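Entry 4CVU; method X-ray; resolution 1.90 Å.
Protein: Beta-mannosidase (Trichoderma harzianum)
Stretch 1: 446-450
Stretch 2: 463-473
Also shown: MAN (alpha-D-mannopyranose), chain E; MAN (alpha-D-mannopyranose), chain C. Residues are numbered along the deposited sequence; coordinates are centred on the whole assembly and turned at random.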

ATOM      1  N   GLU A 446       7.558 -15.707  32.589  1.00 36.86           N
ATOM      2  CA  GLU A 446       8.548 -16.700  32.166  1.00 37.18           C
ATOM      3  C   GLU A 446       9.909 -16.067  31.937  1.00 36.91           C
ATOM      4  O   GLU A 446      10.016 -14.876  31.647  1.00 36.77           O
ATOM      5  CB  GLU A 446       8.057 -17.446  30.908  1.00 37.47           C
ATOM      6  CG  GLU A 446       6.762 -18.222  31.175  1.00 39.26           C
ATOM      7  CD  GLU A 446       6.350 -19.257  30.114  1.00 39.93           C
ATOM      8  OE1 GLU A 446       6.892 -19.328  29.003  1.00 41.06           O
ATOM      9  OE2 GLU A 446       5.422 -20.019  30.414  1.00 41.52           O
ATOM     10  N   PHE A 447      10.953 -16.875  32.092  1.00 38.04           N
ATOM     11  CA  PHE A 447      12.308 -16.467  31.749  1.00 37.70           C
ATOM     12  C   PHE A 447      12.556 -16.645  30.241  1.00 37.56           C
ATOM     13  O   PHE A 447      11.978 -17.540  29.619  1.00 35.14           O
ATOM     14  CB  PHE A 447      13.337 -17.277  32.553  1.00 39.23           C
ATOM     15  CG  PHE A 447      13.211 -17.148  34.064  1.00 39.66           C
ATOM     16  CD1 PHE A 447      12.701 -16.011  34.666  1.00 39.25           C
ATOM     17  CD2 PHE A 447      13.657 -18.182  34.882  1.00 40.78           C
ATOM     18  CE1 PHE A 447      12.618 -15.913  36.037  1.00 41.04           C
ATOM     19  CE2 PHE A 447      13.580 -18.088  36.264  1.00 41.75           C
ATOM     20  CZ  PHE A 447      13.048 -16.947  36.844  1.00 40.38           C
ATOM     21  N   GLN A 448      13.443 -15.830  29.641  1.00 36.24           N
ATOM     22  CA  GLN A 448      13.526 -15.787  28.169  1.00 35.02           C
ATOM     23  C   GLN A 448      14.270 -16.963  27.533  1.00 36.09           C
ATOM     24  O   GLN A 448      15.351 -16.829  26.998  1.00 36.53           O
ATOM     25  CB  GLN A 448      14.049 -14.415  27.706  1.00 36.41           C
ATOM     26  CG  GLN A 448      13.279 -13.248  28.303  1.00 35.43           C
ATOM     27  CD  GLN A 448      11.784 -13.362  28.107  1.00 35.96           C
ATOM     28  OE1 GLN A 448      11.323 -13.723  27.039  1.00 37.03           O
ATOM     29  NE2 GLN A 448      11.015 -13.023  29.126  1.00 36.20           N
ATOM     30  N   PHE A 449      13.683 -18.146  27.615  1.00 36.29           N
ATOM     31  CA  PHE A 449      14.262 -19.318  27.016  1.00 37.63           C
ATOM     32  C   PHE A 449      13.136 -20.140  26.351  1.00 37.90           C
ATOM     33  O   PHE A 449      12.116 -20.409  26.982  1.00 36.27           O
ATOM     34  CB  PHE A 449      14.960 -20.169  28.081  1.00 39.12           C
ATOM     35  CG  PHE A 449      16.064 -19.453  28.803  1.00 38.90           C
ATOM     36  CD1 PHE A 449      17.376 -19.497  28.320  1.00 39.44           C
ATOM     37  CD2 PHE A 449      15.801 -18.752  29.977  1.00 37.61           C
ATOM     38  CE1 PHE A 449      18.406 -18.848  29.018  1.00 38.40           C
ATOM     39  CE2 PHE A 449      16.807 -18.096  30.650  1.00 39.03           C
ATOM     40  CZ  PHE A 449      18.122 -18.144  30.163  1.00 37.78           C
ATOM     41  N   SER A 450      13.324 -20.536  25.085  1.00 37.85           N
ATOM     42  CA  SER A 450      12.173 -20.958  24.292  1.00 38.10           C
ATOM     43  C   SER A 450      12.438 -21.843  23.050  1.00 38.80           C
ATOM     44  O   SER A 450      13.120 -21.436  22.116  1.00 38.52           O
ATOM     45  CB  SER A 450      11.375 -19.685  23.918  1.00 37.21           C
ATOM     46  OG  SER A 450      10.196 -19.993  23.201  1.00 36.44           O
ATOM     47  N   ASN A 463      26.073 -14.713  32.853  1.00 41.02           N
ATOM     48  CA  ASN A 463      25.265 -13.701  32.167  1.00 41.59           C
ATOM     49  C   ASN A 463      23.776 -13.908  32.486  1.00 39.29           C
ATOM     50  O   ASN A 463      23.097 -12.990  32.889  1.00 39.12           O
ATOM     51  CB  ASN A 463      25.503 -13.746  30.640  1.00 41.18           C
ATOM     52  CG  ASN A 463      25.064 -12.472  29.929  1.00 39.92           C
ATOM     53  OD1 ASN A 463      24.566 -11.548  30.536  1.00 41.94           O
ATOM     54  ND2 ASN A 463      25.243 -12.437  28.622  1.00 42.22           N
ATOM     55  N   VAL A 464      23.313 -15.145  32.367  1.00 39.42           N
ATOM     56  CA  VAL A 464      21.923 -15.486  32.710  1.00 39.25           C
ATOM     57  C   VAL A 464      21.602 -15.083  34.148  1.00 39.04           C
ATOM     58  O   VAL A 464      20.547 -14.510  34.438  1.00 37.75           O
ATOM     59  CB  VAL A 464      21.645 -17.001  32.502  1.00 38.21           C
ATOM     60  CG1 VAL A 464      20.335 -17.390  33.148  1.00 40.50           C
ATOM     61  CG2 VAL A 464      21.593 -17.339  31.014  1.00 39.40           C
ATOM     62  N   VAL A 465      22.519 -15.389  35.077  1.00 40.30           N
ATOM     63  CA  VAL A 465      22.305 -15.070  36.491  1.00 39.89           C
ATOM     64  C   VAL A 465      22.180 -13.560  36.692  1.00 39.73           C
ATOM     65  O   VAL A 465      21.351 -13.108  37.472  1.00 40.44           O
ATOM     66  CB  VAL A 465      23.440 -15.679  37.378  1.00 43.69           C
ATOM     67  CG1 VAL A 465      23.462 -15.037  38.746  1.00 43.30           C
ATOM     68  CG2 VAL A 465      23.278 -17.204  37.478  1.00 43.55           C
ATOM     69  N   GLY A 466      22.960 -12.772  35.961  1.00 40.49           N
ATOM     70  CA  GLY A 466      22.776 -11.312  36.007  1.00 41.79           C
ATOM     71  C   GLY A 466      21.329 -10.987  35.619  1.00 41.63           C
ATOM     72  O   GLY A 466      20.651 -10.204  36.281  1.00 40.88           O
ATOM     73  N   GLU A 467      20.874 -11.669  34.580  1.00 40.40           N
ATOM     74  CA  GLU A 467      19.524 -11.472  34.016  1.00 42.39           C
ATOM     75  C   GLU A 467      18.440 -11.937  34.954  1.00 40.10           C
ATOM     76  O   GLU A 467      17.527 -11.172  35.250  1.00 40.09           O
ATOM     77  CB  GLU A 467      19.437 -12.162  32.649  1.00 40.73           C
ATOM     78  CG  GLU A 467      18.091 -12.685  32.221  1.00 40.27           C
ATOM     79  CD  GLU A 467      18.185 -13.394  30.898  1.00 39.22           C
ATOM     80  OE1 GLU A 467      19.268 -13.374  30.287  1.00 38.76           O
ATOM     81  OE2 GLU A 467      17.171 -13.982  30.462  1.00 39.77           O
ATOM     82  N   ILE A 468      18.509 -13.184  35.425  1.00 40.24           N
ATOM     83  CA  ILE A 468      17.469 -13.668  36.317  1.00 39.76           C
ATOM     84  C   ILE A 468      17.400 -12.858  37.615  1.00 41.41           C
ATOM     85  O   ILE A 468      16.312 -12.557  38.079  1.00 40.94           O
ATOM     86  CB  ILE A 468      17.625 -15.159  36.667  1.00 40.02           C
ATOM     87  CG1 ILE A 468      17.703 -16.008  35.401  1.00 40.10           C
ATOM     88  CG2 ILE A 468      16.470 -15.619  37.514  1.00 40.18           C
ATOM     89  CD1 ILE A 468      16.559 -15.799  34.444  1.00 40.99           C
ATOM     90  N   THR A 469      18.558 -12.504  38.175  1.00 41.76           N
ATOM     91  CA  THR A 469      18.618 -11.755  39.431  1.00 42.43           C
ATOM     92  C   THR A 469      18.032 -10.336  39.309  1.00 42.24           C
ATOM     93  O   THR A 469      17.224  -9.904  40.136  1.00 41.82           O
ATOM     94  CB  THR A 469      20.087 -11.654  39.949  1.00 43.93           C
ATOM     95  OG1 THR A 469      20.637 -12.973  40.134  1.00 42.44           O
ATOM     96  CG2 THR A 469      20.125 -10.902  41.258  1.00 44.88           C
ATOM     97  N   TYR A 470      18.419  -9.627  38.263  1.00 42.59           N
ATOM     98  CA  TYR A 470      17.879  -8.285  38.010  1.00 43.09           C
ATOM     99  C   TYR A 470      16.335  -8.285  37.816  1.00 42.25           C
ATOM    100  O   TYR A 470      15.604  -7.548  38.461  1.00 39.52           O
ATOM    101  CB  TYR A 470      18.533  -7.679  36.774  1.00 43.48           C
ATOM    102  CG  TYR A 470      17.894  -6.364  36.366  1.00 44.27           C
ATOM    103  CD1 TYR A 470      17.977  -5.260  37.199  1.00 44.66           C
ATOM    104  CD2 TYR A 470      17.178  -6.238  35.171  1.00 43.43           C
ATOM    105  CE1 TYR A 470      17.390  -4.057  36.858  1.00 44.70           C
ATOM    106  CE2 TYR A 470      16.588  -5.032  34.803  1.00 43.02           C
ATOM    107  CZ  TYR A 470      16.693  -3.943  35.644  1.00 44.95           C
ATOM    108  OH  TYR A 470      16.121  -2.738  35.316  1.00 43.36           O
ATOM    109  N   ASN A 471      15.850  -9.131  36.911  1.00 42.85           N
ATOM    110  CA  ASN A 471      14.415  -9.130  36.596  1.00 41.43           C
ATOM    111  C   ASN A 471      13.519  -9.715  37.697  1.00 40.89           C
ATOM    112  O   ASN A 471      12.454  -9.148  37.963  1.00 39.17           O
ATOM    113  CB  ASN A 471      14.182  -9.790  35.268  1.00 40.33           C
ATOM    114  CG  ASN A 471      14.673  -8.936  34.126  1.00 39.77           C
ATOM    115  OD1 ASN A 471      14.095  -7.891  33.824  1.00 39.69           O
ATOM    116  ND2 ASN A 471      15.764  -9.370  33.488  1.00 40.77           N
ATOM    117  N   VAL A 472      13.942 -10.806  38.350  1.00 40.88           N
ATOM    118  CA  VAL A 472      13.202 -11.348  39.517  1.00 41.10           C
ATOM    119  C   VAL A 472      13.071 -10.294  40.625  1.00 42.43           C
ATOM    120  O   VAL A 472      11.972 -10.089  41.177  1.00 41.87           O
ATOM    121  CB  VAL A 472      13.831 -12.639  40.077  1.00 42.81           C
ATOM    122  CG1 VAL A 472      13.338 -12.913  41.492  1.00 44.59           C
ATOM    123  CG2 VAL A 472      13.504 -13.839  39.196  1.00 41.65           C
ATOM    124  N   ARG A 473      14.178  -9.618  40.940  1.00 42.90           N
ATOM    125  CA  ARG A 473      14.166  -8.524  41.941  1.00 44.73           C
ATOM    126  C   ARG A 473      13.303  -7.344  41.503  1.00 43.68           C
ATOM    127  O   ARG A 473      12.512  -6.819  42.306  1.00 43.50           O
ATOM    128  CB  ARG A 473      15.590  -8.028  42.275  1.00 44.69           C
ATOM    129  CG  ARG A 473      16.430  -9.012  43.069  1.00 45.25           C
ATOM    130  CD  ARG A 473      17.887  -8.555  43.192  1.00 45.33           C
ATOM    131  NE  ARG A 473      18.082  -7.405  44.095  1.00 46.17           N
ATOM    132  CZ  ARG A 473      17.948  -7.461  45.423  1.00 46.18           C
ATOM    133  NH1 ARG A 473      17.582  -8.596  46.030  1.00 45.05           N
ATOM    134  NH2 ARG A 473      18.170  -6.376  46.161  1.00 46.31           N
TER
HETATM  135  C1  MAN E  11      26.022  -8.516  41.266  1.00 50.78           C
HETATM  136  C2  MAN E  11      25.819  -7.470  40.182  1.00 51.48           C
HETATM  137  C3  MAN E  11      24.382  -7.524  39.674  1.00 50.78           C
HETATM  138  C4  MAN E  11      24.026  -8.923  39.199  1.00 50.84           C
HETATM  139  C5  MAN E  11      24.377  -9.953  40.277  1.00 52.18           C
HETATM  140  C6  MAN E  11      24.244 -11.390  39.792  1.00 51.37           C
HETATM  141  O2  MAN E  11      26.690  -7.754  39.120  1.00 51.00           O
HETATM  142  O3  MAN E  11      24.219  -6.585  38.652  1.00 51.31           O
HETATM  143  O4  MAN E  11      22.622  -8.971  38.967  1.00 51.09           O
HETATM  144  O5  MAN E  11      25.710  -9.798  40.758  1.00 52.76           O
HETATM  145  O6  MAN E  11      24.390 -12.282  40.896  1.00 49.86           O
HETATM  146  C1  MAN C  10      24.418  -9.974  43.714  1.00 50.39           C
HETATM  147  C2  MAN C  10      25.497  -8.925  43.557  1.00 51.78           C
HETATM  148  C3  MAN C  10      25.491  -8.013  44.776  1.00 50.69           C
HETATM  149  C4  MAN C  10      24.069  -7.503  45.080  1.00 51.01           C
HETATM  150  C5  MAN C  10      23.022  -8.604  45.017  1.00 49.76           C
HETATM  151  C6  MAN C  10      21.611  -8.035  45.125  1.00 51.99           C
HETATM  152  O2  MAN C  10      25.230  -8.140  42.402  1.00 52.06           O
HETATM  153  O3  MAN C  10      26.330  -6.904  44.519  1.00 51.20           O
HETATM  154  O4  MAN C  10      23.993  -6.974  46.389  1.00 48.92           O
HETATM  155  O5  MAN C  10      23.150  -9.343  43.852  1.00 46.86           O
HETATM  156  O6  MAN C  10      21.335  -7.078  44.128  1.00 53.40           O

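What joins the loop at 446-450 to the helix at 463-473? No hydrogen bond crosses between them; the contact is side-chain packing that buries 258 Å² in all. Two aromatic residues of the loop, Phe 447 and Phe 449, point toward the helix and meet Val 464, Glu 467, Ile 468 and Val 472, the i, i+3, i+4 and i+8 positions that a helix brings to roughly one side.

How does Ile 468 meet the two rings? With chi1 and chi2 both m, its side chain sets CD1 over one face of Phe 447, 3.8 Å from the ring centroid and only 17° off the normal, a CH-pi contact. The nearest ring atom, Phe 447 CG, lies 3.6 Å from Ile 468 CD1. The side chain, branched at CB but long enough to end in CD1, suits this place, because that one methyl also reaches, more loosely, the edge of Phe 449, where CE2 is 4.4 Å from Ile 468 CD1.

How do the two phenylalanines divide the helix between them? Their CB atoms are already offset along it, Phe 447 near Val 472 and Phe 449 near Val 464. Both have chi1 m, near -60°, but chi2, -29° in Phe 447 and -90° in Phe 449, turns each ring differently. Phe 447 CE1 approaches Val 472 CG2 at 3.9 Å, while Phe 449 CZ meets Val 464 CG2 at 3.7 Å, at the ring edge. Both valines are t and offer compact methyl groups.

What is a glutamate doing in this apolar setting? Glu 467 extends with chi1 and chi2 t, bringing OE2 to 4.1 Å from Phe 449 CE2 and 4.2 Å from Gln 448 CB. These are packing contacts; both carboxylate oxygens are hydrogen-bonded elsewhere in the structure, which makes burial of this polar group tolerable.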